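Local coordinates for putative major capsid protein (Cafeteriavirus-dependent mavirus, PDB 6G44), which probably builds the icosahedral shell of the virophage particle, as a trimeric double jelly-roll major capsid protein, at residues C[23-26]-C[27-30]; C[37-40]-C[41-44]; C[126-129]-C[130-133]; C[157-161]-C[162-166]; C[377-380]-C[381-385]. One frame throughout, in Å; residues are numbered along the deposited sequence. Where two conformers were deposited one is given.

Contact 1: C[23-26]-C[27-30]; sequences WPTS and KNVK
Asn28 folds its carboxamide back over the turn and holds Trp23 and Thr25 with both ends of the amide. Its OD1 takes the backbone N-H of Thr25 almost straight (Thr25 N to Asn28 OD1 2.8 Å, 173°). On the other end, Asn28 ND2 donates to Trp23 O at 2.9 Å, coming from above the carbonyl plane. CG of Asn28 lies between its own backbone N and carbonyl carbon (chi1 69°), which bends the short side chain inward. Asparagine suits the place because one flat group supplies both a donor and an acceptor.

Backbone and hydroxyl bonds close the bend itself. Asn28 N reaches Thr25 O at 3.2 Å, forming a type I beta turn, and inside it Thr25 OG1 accepts from Lys27 N at 3.0 Å, an ST turn.

Apolar contact is slight: Pro24 CB meets Val29 CG2 at 3.6 Å, while the bent chain of Lys27 leads away from the turn.

The turn feeds directly into strand 29-34, which pairs in parallel with a strand of the second subunit. Pro283 of that subunit packs on Trp23 and Thr25, and Pro9 of the third subunit lies against Ser26, which places the bend at a junction of three chains.

Contact 2: C[37-40]-C[41-44]; sequences IPYS and TFQT. With SO4 (sulfate ion), chain E.
Tyr39 and Phe42 send their rings out together from the bend, and these make its close-packed half. The CE2 atoms of Tyr39 and Phe42 are 3.7 Å apart. Tyr39 CD2 meets the rim of the Phe42 ring in its plane, whereas the two ring planes stand 59° apart. Phe42 CG is anti to its backbone N (chi1 -157°), which turns the ring back toward Tyr39. Aromatic ring atoms suit this apolar corner, where Phe370 of the second subunit packs on Tyr39.

The polar side is looser and filled by solvent. One water donates to Tyr39 O, accepts from Phe42 N at 3.0 Å and donates to O1 of a sulfate ion, bridging backbone and anion. A second water joins Ser40 OG and Thr41 OG1, and it gives its proton to Thr41 OG1 at 2.8 Å. The same sulfate receives Thr41 N through its O2 at 2.8 Å; this sulfate, probably from the crystallisation liquor, is also held by Phe370 N and Glu372 N of the second subunit. Thr41 takes a left-handed backbone conformation, and Gln43 NE2 bonds its carbonyl O at 2.8 Å.

Beyond the bend, strand 43-45 pairs antiparallel with strand 258-273, whose Asn272 O is hydrogen-bonded to Thr41 OG1.

Contact 3: C[126-129]-C[130-133]; sequences LIKL and HQYN
Gln131 curls back on Ile127 and Lys128 at the C-terminal end of helix 123-130, where the helix gives way to the link toward helix 136-142. Its backbone N still makes the helical i to i+4 bond, to Ile127 O at 3.0 Å. From there the side chain can be followed outward. CB sits 3.4 Å from Ile127 O. CG, placed between the backbone N and the carbonyl carbon (chi1 67°), fits between Ile127 O and Lys128 O and also lies over one face of the Tyr132 ring, offset toward the rim. CD continues past the same two carbonyls, and at the tip NE2 donates to Lys128 O at 3.2 Å, with a bent N-H...O angle of 140°. A long amide is apt here, since a carbonyl near the helix end can take a side-chain N-H.

Next along the chain, Tyr132 N bonds Leu129 O at 3.0 Å, an i to i+3 step that tightens the final turn. Leu129 packs on Ile293 and Val425, and Tyr132 on Val425 and Phe427, so Leu129 and the Tyr132 ring both meet strand 425-428. His130 crosses Ile127 obliquely, its ring edge meeting the methyl group, with Ile127 CD1 4.1 Å from His130 CD2.

Contact 4: C[157-161]-C[162-166]; sequences VSMNN and PYRQG. With SO4 (sulfate ion), chain K.
A first torsion near anti (chi1 171°) puts CG of Asn161 opposite its backbone N and beside its carbonyl carbon, and from there the amide reaches Tyr163. Arg164, by contrast, bends at chi3 (72°), and this brings its guanidinium group back across Met159. The results are two different grips. Asn161 OD1 accepts from Tyr163 N at 2.8 Å, an Asx turn set inside the type I beta turn that Arg164 N closes on Asn161 O at 3.1 Å. Pro162 suits the second position, where its ring fixes phi near the required value; its CG also rests over the centre of the Tyr163 ring.

At the other grip, Arg164 NH1 donates to Met159 O at 2.9 Å. Met159 is bent at chi2 and chi3, so that its CE covers one face of the guanidinium, 3.7 Å from Arg164 CZ. A sulfate, probably from the crystallisation liquor, meets the edge of that group: Arg164 NH1 to sulfate O2 is 3.0 Å, and NH2 bonds O4 weakly. The anion also takes Arg164 NH1 of the second subunit.

Within the long loop between helix 136-142 and strand 183-186, Arg164 NH2 also donates to Glu168 O, and Tyr163 OH is hydrogen-bonded to Arg176 NH2. Met159 of the second subunit and Glu168 of the third close around the turn at the trimer interface.

Contact 5: C[377-380]-C[381-385]; sequences QLYE and LSSSN
Ser383 grips Tyr379 twice through one carbonyl oxygen. Its backbone N reaches Tyr379 O at 2.8 Å, and its hydroxyl OG donates to the same oxygen at 2.9 Å; the two donors arrive from opposite faces of the carbonyl plane. The hydroxyl lies, moreover, over the centre of the Tyr379 ring, 3.7 Å above its plane. Ser383 OG stands beside its own backbone N (chi1 -63°), the setting that lets a serine inside a helix turn back on the carbonyl four residues earlier, while Tyr379 CG, anti to its N (chi1 175°), brings the ring beneath the hydroxyl.

The surrounding frame is the last two turns of helix 375-384, which probably belongs to the second jelly-roll of this double jelly-roll protein. Its i to i+4 bonds run from Leu381 N to Gln377 O and from Ser382 N to Leu378 O, 2.9 Å each. At the exit Ser384 OG turns to Leu381 O at 2.7 Å, so a second serine satisfies a carbonyl close to the helix end.

Farther out, Tyr379 is fixed at its tip: OH bonds Lys389 O, and its ring takes Phe391 and Phe394 edge-to-face. Leu378 and Leu381 turn to strand 425-428, packing on Ile426, as befits branched apolar chains facing a sheet. On another side Glu380 makes a long, weak ion pair with Arg74 of the third subunit, whose Tyr39 packs on Glu380, Leu381 and Ser384.

The five contacts follow one another in series along the chain. Contact 1 lies far out, with its centre about 45 Å from that of the chain, and strand 29-34 leads from it toward contact 2, whose centre is about 36 Å away. Contact 3 lies close to the middle, about 15 Å from contact 5 between centres, and the two touch: Asn133 ND2 and Asn385 O are 3.1 Å apart, a probable hydrogen bond, and both contacts rest on strand 425-428. Contacts 2 and 5 fall on opposite sides of the chain's centre. Contacts 1, 2, 4 and 5 all meet other subunits, and Tyr39 and Phe42 of one chain pack on helix 375-384 of another, which ties local turns to trimer assembly.

Contact 1: C[23-26]-C[27-30]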
loop_
_atom_site.group_PDB
_atom_site.type_symbol
_atom_site.label_atom_id
_atom_site.label_comp_id
_atom_site.label_asym_id
_atom_site.label_seq_id
_atom_site.Cartn_x
_atom_site.Cartn_y
_atom_site.Cartn_z
ATOM N N TRP C 23 -10.144 24.082 15.618
ATOM C CA TRP C 23 -10.712 23.531 16.823
ATOM C C TRP C 23 -12.145 23.122 16.566
ATOM O O TRP C 23 -12.901 23.928 16.008
ATOM C CB TRP C 23 -10.718 24.576 17.954
ATOM C CG TRP C 23 -9.384 25.169 18.276
ATOM C CD1 TRP C 23 -8.919 26.383 17.861
ATOM C CD2 TRP C 23 -8.345 24.604 19.094
ATOM N NE1 TRP C 23 -7.659 26.603 18.342
ATOM C CE2 TRP C 23 -7.277 25.534 19.105
ATOM C CE3 TRP C 23 -8.204 23.407 19.800
ATOM C CZ2 TRP C 23 -6.103 25.307 19.800
ATOM C CZ3 TRP C 23 -7.040 23.187 20.510
ATOM C CH2 TRP C 23 -6.000 24.131 20.504
ATOM N N PRO C 24 -12.542 21.911 16.965
ATOM C CA PRO C 24 -13.946 21.583 16.844
ATOM C C PRO C 24 -14.780 22.321 17.885
ATOM O O PRO C 24 -14.461 22.310 19.084
ATOM C CB PRO C 24 -13.993 20.062 17.057
ATOM C CG PRO C 24 -12.588 19.582 16.932
ATOM C CD PRO C 24 -11.767 20.744 17.433
ATOM N N THR C 25 -15.809 23.008 17.409
ATOM C CA THR C 25 -16.705 23.788 18.249
ATOM C C THR C 25 -18.127 23.629 17.761
ATOM O O THR C 25 -18.375 23.033 16.727
ATOM C CB THR C 25 -16.387 25.296 18.186
ATOM O OG1 THR C 25 -16.766 25.832 16.899
ATOM C CG2 THR C 25 -14.955 25.560 18.426
ATOM N N SER C 26 -19.053 24.262 18.465
ATOM C CA SER C 26 -20.439 24.263 18.025
ATOM C C SER C 26 -20.657 25.008 16.717
ATOM O O SER C 26 -21.694 24.809 16.116
ATOM C CB SER C 26 -21.328 24.843 19.117
ATOM O OG SER C 26 -21.067 26.223 19.268
ATOM N N LYS C 27 -19.706 25.844 16.288
ATOM C CA LYS C 27 -19.787 26.557 15.016
ATOM C C LYS C 27 -19.392 25.713 13.819
ATOM O O LYS C 27 -19.781 26.044 12.687
ATOM C CB LYS C 27 -18.899 27.798 15.002
ATOM C CG LYS C 27 -19.272 28.914 15.967
ATOM C CD LYS C 27 -18.351 30.109 15.712
ATOM C CE LYS C 27 -18.021 30.929 16.959
ATOM N NZ LYS C 27 -18.734 32.239 16.986
ATOM N N ASN C 28 -18.596 24.657 14.024
ATOM C CA ASN C 28 -18.119 23.843 12.903
ATOM C C ASN C 28 -18.294 22.340 13.053
ATOM O O ASN C 28 -17.714 21.589 12.268
ATOM C CB ASN C 28 -16.663 24.185 12.582
ATOM C CG ASN C 28 -15.715 23.736 13.672
ATOM O OD1 ASN C 28 -16.129 23.112 14.635
ATOM N ND2 ASN C 28 -14.445 24.045 13.514
ATOM N N VAL C 29 -19.074 21.904 14.034
ATOM C CA VAL C 29 -19.337 20.479 14.212
ATOM C C VAL C 29 -20.825 20.226 14.020
ATOM O O VAL C 29 -21.659 20.923 14.598
ATOM C CB VAL C 29 -18.916 19.983 15.611
ATOM C CG1 VAL C 29 -19.406 18.574 15.889
ATOM C CG2 VAL C 29 -17.393 20.061 15.746
ATOM N N LYS C 30 -21.138 19.205 13.228
ATOM C CA LYS C 30 -22.476 18.602 13.204
ATOM C C LYS C 30 -22.330 17.122 13.536
ATOM O O LYS C 30 -21.263 16.523 13.356
ATOM C CB LYS C 30 -23.122 18.754 11.829
ATOM C CG LYS C 30 -23.416 20.195 11.442
ATOM C CD LYS C 30 -23.983 20.344 10.038
ATOM C CE LYS C 30 -24.104 21.822 9.704
ATOM N NZ LYS C 30 -24.645 22.057 8.336
#

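Contact 2: C[37-40]-C[41-44]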
loop_
_atom_site.group_PDB
_atom_site.type_symbol
_atom_site.label_atom_id
_atom_site.label_comp_id
_atom_site.label_asym_id
_atom_site.label_seq_id
_atom_site.Cartn_x
_atom_site.Cartn_y
_atom_site.Cartn_z
ATOM N N ILE C 37 -27.234 0.790 3.083
ATOM C CA ILE C 37 -27.786 -0.335 2.329
ATOM C C ILE C 37 -27.743 -1.549 3.240
ATOM O O ILE C 37 -26.678 -1.911 3.716
ATOM C CB ILE C 37 -26.997 -0.559 1.050
ATOM C CG1 ILE C 37 -27.121 0.690 0.160
ATOM C CG2 ILE C 37 -27.506 -1.821 0.337
ATOM C CD1 ILE C 37 -26.432 0.596 -1.194
ATOM N N PRO C 38 -28.891 -2.168 3.525
ATOM C CA PRO C 38 -28.897 -3.254 4.491
ATOM C C PRO C 38 -28.383 -4.604 3.986
ATOM O O PRO C 38 -28.251 -4.833 2.765
ATOM C CB PRO C 38 -30.367 -3.389 4.882
ATOM C CG PRO C 38 -31.147 -2.646 3.884
ATOM C CD PRO C 38 -30.251 -1.822 3.051
ATOM N N TYR C 39 -28.121 -5.476 4.943
ATOM C CA TYR C 39 -27.722 -6.849 4.715
ATOM C C TYR C 39 -28.824 -7.855 5.075
ATOM O O TYR C 39 -28.607 -9.049 4.965
ATOM C CB TYR C 39 -26.434 -7.149 5.494
ATOM C CG TYR C 39 -25.175 -6.782 4.746
ATOM C CD1 TYR C 39 -24.757 -5.458 4.589
ATOM C CD2 TYR C 39 -24.398 -7.778 4.202
ATOM C CE1 TYR C 39 -23.578 -5.169 3.884
ATOM C CE2 TYR C 39 -23.245 -7.506 3.525
ATOM C CZ TYR C 39 -22.853 -6.221 3.349
ATOM O OH TYR C 39 -21.665 -6.095 2.630
ATOM N N SER C 40 -29.979 -7.349 5.479
ATOM C CA SER C 40 -31.201 -8.126 5.598
ATOM C C SER C 40 -31.799 -8.324 4.186
ATOM O O SER C 40 -31.534 -7.565 3.266
ATOM C CB SER C 40 -32.167 -7.350 6.503
ATOM O OG SER C 40 -32.398 -6.070 5.994
ATOM N N THR C 41 -32.657 -9.333 4.038
ATOM C CA THR C 41 -33.182 -9.738 2.719
ATOM C C THR C 41 -32.129 -9.747 1.575
ATOM O O THR C 41 -32.398 -9.346 0.425
ATOM C CB THR C 41 -34.468 -8.983 2.317
ATOM O OG1 THR C 41 -34.219 -7.605 2.042
ATOM C CG2 THR C 41 -35.520 -9.085 3.389
ATOM N N PHE C 42 -30.952 -10.266 1.903
ATOM C CA PHE C 42 -29.875 -10.454 0.929
ATOM C C PHE C 42 -30.267 -11.725 0.151
ATOM O O PHE C 42 -30.501 -12.780 0.751
ATOM C CB PHE C 42 -28.571 -10.649 1.708
ATOM C CG PHE C 42 -27.287 -10.337 0.955
ATOM C CD1 PHE C 42 -27.061 -10.744 -0.365
ATOM C CD2 PHE C 42 -26.252 -9.682 1.613
ATOM C CE1 PHE C 42 -25.862 -10.472 -1.008
ATOM C CE2 PHE C 42 -25.035 -9.432 0.974
ATOM C CZ PHE C 42 -24.846 -9.836 -0.349
ATOM N N GLN C 43 -30.386 -11.610 -1.161
ATOM C CA GLN C 43 -30.907 -12.725 -1.964
ATOM C C GLN C 43 -29.812 -13.704 -2.352
ATOM O O GLN C 43 -28.735 -13.303 -2.805
ATOM C CB GLN C 43 -31.569 -12.192 -3.226
ATOM C CG GLN C 43 -32.680 -11.159 -3.003
ATOM C CD GLN C 43 -33.817 -11.724 -2.190
ATOM O OE1 GLN C 43 -34.484 -12.663 -2.636
ATOM N NE2 GLN C 43 -34.037 -11.184 -0.981
ATOM N N THR C 44 -30.103 -14.992 -2.197
ATOM C CA THR C 44 -29.330 -16.068 -2.774
ATOM C C THR C 44 -30.234 -16.728 -3.810
ATOM O O THR C 44 -31.248 -17.357 -3.433
ATOM C CB THR C 44 -28.866 -17.075 -1.718
ATOM O OG1 THR C 44 -27.920 -16.428 -0.837
ATOM C CG2 THR C 44 -28.160 -18.269 -2.361
HETATM S S SO4 E . -32.741 -12.134 6.579
HETATM O O1 SO4 E . -31.434 -12.762 6.393
HETATM O O2 SO4 E . -33.314 -11.802 5.252
HETATM O O3 SO4 E . -32.600 -10.926 7.453
HETATM O O4 SO4 E . -33.643 -13.094 7.307
HETATM O O HOH W 1 -30.048 -11.422 4.491
HETATM O O HOH W 2 -34.296 -5.612 3.997
#

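Contact 3: C[126-129]-C[130-133]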
loop_
_atom_site.group_PDB
_atom_site.type_symbol
_atom_site.label_atom_id
_atom_site.label_comp_id
_atom_site.label_asym_id
_atom_site.label_seq_id
_atom_site.Cartn_x
_atom_site.Cartn_y
_atom_site.Cartn_z
ATOM N N LEU C 126 -13.485 -9.022 -21.101
ATOM C CA LEU C 126 -13.490 -7.775 -20.314
ATOM C C LEU C 126 -12.455 -7.869 -19.196
ATOM O O LEU C 126 -11.625 -6.972 -19.036
ATOM C CB LEU C 126 -14.867 -7.463 -19.688
ATOM C CG LEU C 126 -16.040 -6.766 -20.394
ATOM C CD1 LEU C 126 -17.310 -6.950 -19.580
ATOM C CD2 LEU C 126 -15.775 -5.283 -20.582
ATOM N N ILE C 127 -12.473 -8.969 -18.457
ATOM C CA ILE C 127 -11.591 -9.067 -17.291
ATOM C C ILE C 127 -10.164 -9.233 -17.734
ATOM O O ILE C 127 -9.271 -8.776 -16.997
ATOM C CB ILE C 127 -12.057 -10.171 -16.302
ATOM C CG1 ILE C 127 -11.429 -10.018 -14.912
ATOM C CG2 ILE C 127 -11.790 -11.557 -16.819
ATOM C CD1 ILE C 127 -11.644 -8.679 -14.246
ATOM N N LYS C 128 -9.901 -9.858 -18.880
ATOM C CA LYS C 128 -8.516 -10.000 -19.331
ATOM C C LYS C 128 -7.858 -8.643 -19.518
ATOM O O LYS C 128 -6.662 -8.514 -19.270
ATOM C CB LYS C 128 -8.393 -10.829 -20.627
ATOM C CG LYS C 128 -6.950 -11.155 -21.043
ATOM C CD LYS C 128 -6.893 -12.103 -22.236
ATOM C CE LYS C 128 -5.454 -12.467 -22.609
ATOM N NZ LYS C 128 -5.346 -13.404 -23.775
ATOM N N LEU C 129 -8.612 -7.640 -19.955
ATOM C CA LEU C 129 -8.107 -6.264 -20.070
ATOM C C LEU C 129 -8.152 -5.540 -18.746
ATOM O O LEU C 129 -7.168 -4.921 -18.327
ATOM C CB LEU C 129 -8.935 -5.446 -21.061
ATOM C CG LEU C 129 -8.723 -5.715 -22.520
ATOM C CD1 LEU C 129 -9.794 -4.981 -23.316
ATOM C CD2 LEU C 129 -7.358 -5.190 -22.919
ATOM N N HIS C 130 -9.296 -5.595 -18.081
ATOM C CA HIS C 130 -9.578 -4.824 -16.891
ATOM C C HIS C 130 -8.592 -5.108 -15.772
ATOM O O HIS C 130 -8.235 -4.209 -14.989
ATOM C CB HIS C 130 -11.016 -5.113 -16.416
ATOM C CG HIS C 130 -11.463 -4.280 -15.267
ATOM N ND1 HIS C 130 -11.638 -2.921 -15.371
ATOM C CD2 HIS C 130 -11.819 -4.613 -14.009
ATOM C CE1 HIS C 130 -12.066 -2.454 -14.213
ATOM N NE2 HIS C 130 -12.174 -3.456 -13.366
ATOM N N GLN C 131 -8.142 -6.363 -15.669
ATOM C CA GLN C 131 -7.199 -6.738 -14.598
ATOM C C GLN C 131 -5.891 -5.950 -14.659
ATOM O O GLN C 131 -5.186 -5.855 -13.645
ATOM C CB GLN C 131 -6.893 -8.254 -14.611
ATOM C CG GLN C 131 -6.116 -8.728 -15.815
ATOM C CD GLN C 131 -6.005 -10.234 -15.942
ATOM O OE1 GLN C 131 -6.218 -10.964 -14.979
ATOM N NE2 GLN C 131 -5.677 -10.716 -17.151
ATOM N N TYR C 132 -5.568 -5.418 -15.841
ATOM C CA TYR C 132 -4.282 -4.733 -16.058
ATOM C C TYR C 132 -4.349 -3.244 -15.839
ATOM O O TYR C 132 -3.292 -2.620 -15.787
ATOM C CB TYR C 132 -3.728 -4.982 -17.454
ATOM C CG TYR C 132 -3.239 -6.373 -17.666
ATOM C CD1 TYR C 132 -2.127 -6.856 -16.988
ATOM C CD2 TYR C 132 -3.870 -7.222 -18.548
ATOM C CE1 TYR C 132 -1.657 -8.138 -17.201
ATOM C CE2 TYR C 132 -3.410 -8.506 -18.768
ATOM C CZ TYR C 132 -2.303 -8.967 -18.101
ATOM O OH TYR C 132 -1.876 -10.259 -18.325
ATOM N N ASN C 133 -5.512 -2.622 -15.778
ATOM C CA ASN C 133 -5.474 -1.160 -15.519
ATOM C C ASN C 133 -6.478 -0.605 -14.550
ATOM O O ASN C 133 -6.578 0.623 -14.411
ATOM C CB ASN C 133 -5.413 -0.360 -16.828
ATOM C CG ASN C 133 -6.749 -0.221 -17.468
ATOM O OD1 ASN C 133 -7.640 -1.048 -17.263
ATOM N ND2 ASN C 133 -6.925 0.843 -18.222
#

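Contact 4: C[157-161]-C[162-166]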
loop_
_atom_site.group_PDB
_atom_site.type_symbol
_atom_site.label_atom_id
_atom_site.label_comp_id
_atom_site.label_asym_id
_atom_site.label_seq_id
_atom_site.Cartn_x
_atom_site.Cartn_y
_atom_site.Cartn_z
ATOM N N VAL C 157 9.505 -23.050 -5.653
ATOM C CA VAL C 157 10.831 -22.647 -5.176
ATOM C C VAL C 157 11.031 -21.134 -5.160
ATOM O O VAL C 157 11.983 -20.658 -4.558
ATOM C CB VAL C 157 11.985 -23.304 -5.964
ATOM C CG1 VAL C 157 11.949 -24.828 -5.777
ATOM C CG2 VAL C 157 11.993 -22.917 -7.431
ATOM N N SER C 158 10.159 -20.391 -5.843
ATOM C CA SER C 158 10.296 -18.932 -5.999
ATOM C C SER C 158 9.352 -18.191 -5.095
ATOM O O SER C 158 8.242 -18.639 -4.830
ATOM C CB SER C 158 9.942 -18.545 -7.438
ATOM O OG SER C 158 10.680 -19.298 -8.377
ATOM N N MET C 159 9.769 -17.031 -4.607
ATOM C CA MET C 159 8.933 -16.305 -3.668
ATOM C C MET C 159 7.765 -15.565 -4.289
ATOM O O MET C 159 6.732 -15.369 -3.628
ATOM C CB MET C 159 9.788 -15.335 -2.858
ATOM C CG MET C 159 10.897 -16.004 -2.046
ATOM S SD MET C 159 10.391 -17.225 -0.825
ATOM C CE MET C 159 8.914 -16.484 -0.178
ATOM N N ASN C 160 7.901 -15.131 -5.541
ATOM C CA ASN C 160 6.756 -14.532 -6.239
ATOM C C ASN C 160 5.919 -15.686 -6.796
ATOM O O ASN C 160 6.071 -16.138 -7.947
ATOM C CB ASN C 160 7.175 -13.576 -7.340
ATOM C CG ASN C 160 5.966 -12.870 -7.941
ATOM O OD1 ASN C 160 5.113 -12.419 -7.198
ATOM N ND2 ASN C 160 5.867 -12.821 -9.272
ATOM N N ASN C 161 5.024 -16.163 -5.947
ATOM C CA ASN C 161 4.265 -17.386 -6.227
ATOM C C ASN C 161 2.854 -17.189 -5.713
ATOM O O ASN C 161 2.626 -17.273 -4.507
ATOM C CB ASN C 161 4.921 -18.582 -5.514
ATOM C CG ASN C 161 4.083 -19.834 -5.586
ATOM O OD1 ASN C 161 3.123 -19.896 -6.360
ATOM N ND2 ASN C 161 4.422 -20.845 -4.759
ATOM N N PRO C 162 1.895 -16.972 -6.616
ATOM C CA PRO C 162 0.521 -16.741 -6.183
ATOM C C PRO C 162 -0.138 -17.995 -5.585
ATOM O O PRO C 162 -1.196 -17.885 -4.993
ATOM C CB PRO C 162 -0.188 -16.302 -7.456
ATOM C CG PRO C 162 0.550 -16.993 -8.528
ATOM C CD PRO C 162 1.986 -17.008 -8.092
ATOM N N TYR C 163 0.503 -19.169 -5.689
ATOM C CA TYR C 163 -0.057 -20.357 -5.016
ATOM C C TYR C 163 0.508 -20.605 -3.642
ATOM O O TYR C 163 0.172 -21.606 -3.019
ATOM C CB TYR C 163 0.002 -21.592 -5.946
ATOM C CG TYR C 163 -0.611 -21.296 -7.297
ATOM C CD1 TYR C 163 -1.812 -20.580 -7.431
ATOM C CD2 TYR C 163 0.021 -21.703 -8.485
ATOM C CE1 TYR C 163 -2.328 -20.244 -8.669
ATOM C CE2 TYR C 163 -0.507 -21.389 -9.729
ATOM C CZ TYR C 163 -1.676 -20.662 -9.827
ATOM O OH TYR C 163 -2.231 -20.280 -11.023
ATOM N N ARG C 164 1.218 -19.606 -3.090
ATOM C CA ARG C 164 1.627 -19.691 -1.701
ATOM C C ARG C 164 0.257 -19.649 -0.950
ATOM O O ARG C 164 -0.642 -18.840 -1.209
ATOM C CB ARG C 164 2.397 -18.418 -1.303
ATOM C CG ARG C 164 3.885 -18.531 -1.649
ATOM C CD ARG C 164 4.656 -17.208 -1.702
ATOM N NE ARG C 164 4.856 -16.639 -0.361
ATOM C CZ ARG C 164 5.370 -15.447 -0.075
ATOM N NH1 ARG C 164 5.801 -14.612 -1.016
ATOM N NH2 ARG C 164 5.455 -15.069 1.186
ATOM N N GLN C 165 0.166 -20.562 0.007
ATOM C CA GLN C 165 -1.032 -20.600 0.854
ATOM C C GLN C 165 -1.031 -19.431 1.833
ATOM O O GLN C 165 -0.061 -18.663 1.907
ATOM C CB GLN C 165 -1.158 -21.941 1.521
ATOM C CG GLN C 165 -0.115 -22.340 2.488
ATOM C CD GLN C 165 -0.456 -23.721 3.078
ATOM O OE1 GLN C 165 -0.423 -23.907 4.276
ATOM N NE2 GLN C 165 -0.735 -24.705 2.206
ATOM N N GLY C 166 -2.149 -19.254 2.523
ATOM C CA GLY C 166 -2.286 -18.150 3.470
ATOM C C GLY C 166 -1.201 -18.075 4.523
ATOM O O GLY C 166 -0.662 -17.029 4.809
HETATM S S SO4 K . 8.107 -12.223 1.304
HETATM O O1 SO4 K . 9.118 -13.302 1.434
HETATM O O2 SO4 K . 7.433 -12.283 -0.031
HETATM O O3 SO4 K . 8.828 -10.921 1.463
HETATM O O4 SO4 K . 7.112 -12.436 2.403
#

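Contact 5: C[377-380]-C[381-385]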
loop_
_atom_site.group_PDB
_atom_site.type_symbol
_atom_site.label_atom_id
_atom_site.label_comp_id
_atom_site.label_asym_id
_atom_site.label_seq_id
_atom_site.Cartn_x
_atom_site.Cartn_y
_atom_site.Cartn_z
ATOM N N GLN C 377 9.207 3.434 -23.200
ATOM C CA GLN C 377 8.239 4.502 -23.416
ATOM C C GLN C 377 6.854 3.940 -23.623
ATOM O O GLN C 377 5.877 4.557 -23.212
ATOM C CB GLN C 377 8.660 5.356 -24.601
ATOM C CG GLN C 377 9.926 6.155 -24.345
ATOM C CD GLN C 377 10.534 6.714 -25.627
ATOM O OE1 GLN C 377 10.839 5.962 -26.547
ATOM N NE2 GLN C 377 10.688 8.048 -25.697
ATOM N N LEU C 378 6.736 2.805 -24.304
ATOM C CA LEU C 378 5.419 2.144 -24.453
ATOM C C LEU C 378 4.844 1.742 -23.083
ATOM O O LEU C 378 3.637 1.853 -22.839
ATOM C CB LEU C 378 5.516 0.949 -25.385
ATOM C CG LEU C 378 5.810 1.313 -26.857
ATOM C CD1 LEU C 378 6.041 0.019 -27.616
ATOM C CD2 LEU C 378 4.735 2.157 -27.491
ATOM N N TYR C 379 5.713 1.275 -22.199
ATOM C CA TYR C 379 5.313 0.979 -20.819
ATOM C C TYR C 379 4.830 2.234 -20.111
ATOM O O TYR C 379 3.805 2.211 -19.409
ATOM C CB TYR C 379 6.491 0.351 -20.076
ATOM C CG TYR C 379 6.264 0.110 -18.597
ATOM C CD1 TYR C 379 5.385 -0.872 -18.174
ATOM C CD2 TYR C 379 6.943 0.837 -17.628
ATOM C CE1 TYR C 379 5.204 -1.121 -16.831
ATOM C CE2 TYR C 379 6.763 0.583 -16.282
ATOM C CZ TYR C 379 5.867 -0.378 -15.894
ATOM O OH TYR C 379 5.679 -0.661 -14.540
ATOM N N GLU C 380 5.549 3.339 -20.280
ATOM C CA GLU C 380 5.141 4.604 -19.677
ATOM C C GLU C 380 3.781 5.085 -20.209
ATOM O O GLU C 380 2.926 5.528 -19.441
ATOM C CB GLU C 380 6.247 5.645 -19.868
ATOM C CG GLU C 380 7.499 5.323 -19.036
ATOM C CD GLU C 380 8.728 6.164 -19.377
ATOM O OE1 GLU C 380 8.662 6.996 -20.269
ATOM O OE2 GLU C 380 9.792 5.928 -18.746
ATOM N N LEU C 381 3.602 4.957 -21.517
ATOM C CA LEU C 381 2.312 5.290 -22.146
ATOM C C LEU C 381 1.191 4.452 -21.513
ATOM O O LEU C 381 0.139 4.959 -21.091
ATOM C CB LEU C 381 2.388 5.032 -23.651
ATOM C CG LEU C 381 1.093 4.996 -24.453
ATOM C CD1 LEU C 381 0.331 6.319 -24.355
ATOM C CD2 LEU C 381 1.357 4.628 -25.917
ATOM N N SER C 382 1.398 3.142 -21.470
ATOM C CA SER C 382 0.346 2.281 -20.929
ATOM C C SER C 382 0.064 2.606 -19.459
ATOM O O SER C 382 -1.104 2.678 -19.041
ATOM C CB SER C 382 0.683 0.791 -21.116
ATOM O OG SER C 382 -0.508 0.022 -21.001
ATOM N N SER C 383 1.134 2.830 -18.691
ATOM C CA SER C 383 1.024 3.170 -17.264
ATOM C C SER C 383 0.317 4.502 -17.035
ATOM O O SER C 383 -0.421 4.644 -16.041
ATOM C CB SER C 383 2.401 3.180 -16.620
ATOM O OG SER C 383 2.995 1.890 -16.670
ATOM N N SER C 384 0.458 5.443 -17.972
ATOM C CA SER C 384 -0.247 6.731 -17.863
ATOM C C SER C 384 -1.756 6.584 -17.971
ATOM O O SER C 384 -2.499 7.474 -17.561
ATOM C CB SER C 384 0.267 7.739 -18.903
ATOM O OG SER C 384 -0.245 7.484 -20.192
ATOM N N ASN C 385 -2.185 5.455 -18.524
ATOM C CA ASN C 385 -3.576 5.091 -18.707
ATOM C C ASN C 385 -3.980 3.939 -17.801
ATOM O O ASN C 385 -4.989 3.242 -18.060
ATOM C CB ASN C 385 -3.800 4.781 -20.189
ATOM C CG ASN C 385 -3.663 6.014 -21.030
ATOM O OD1 ASN C 385 -4.238 7.071 -20.685
ATOM N ND2 ASN C 385 -2.844 5.948 -22.106
#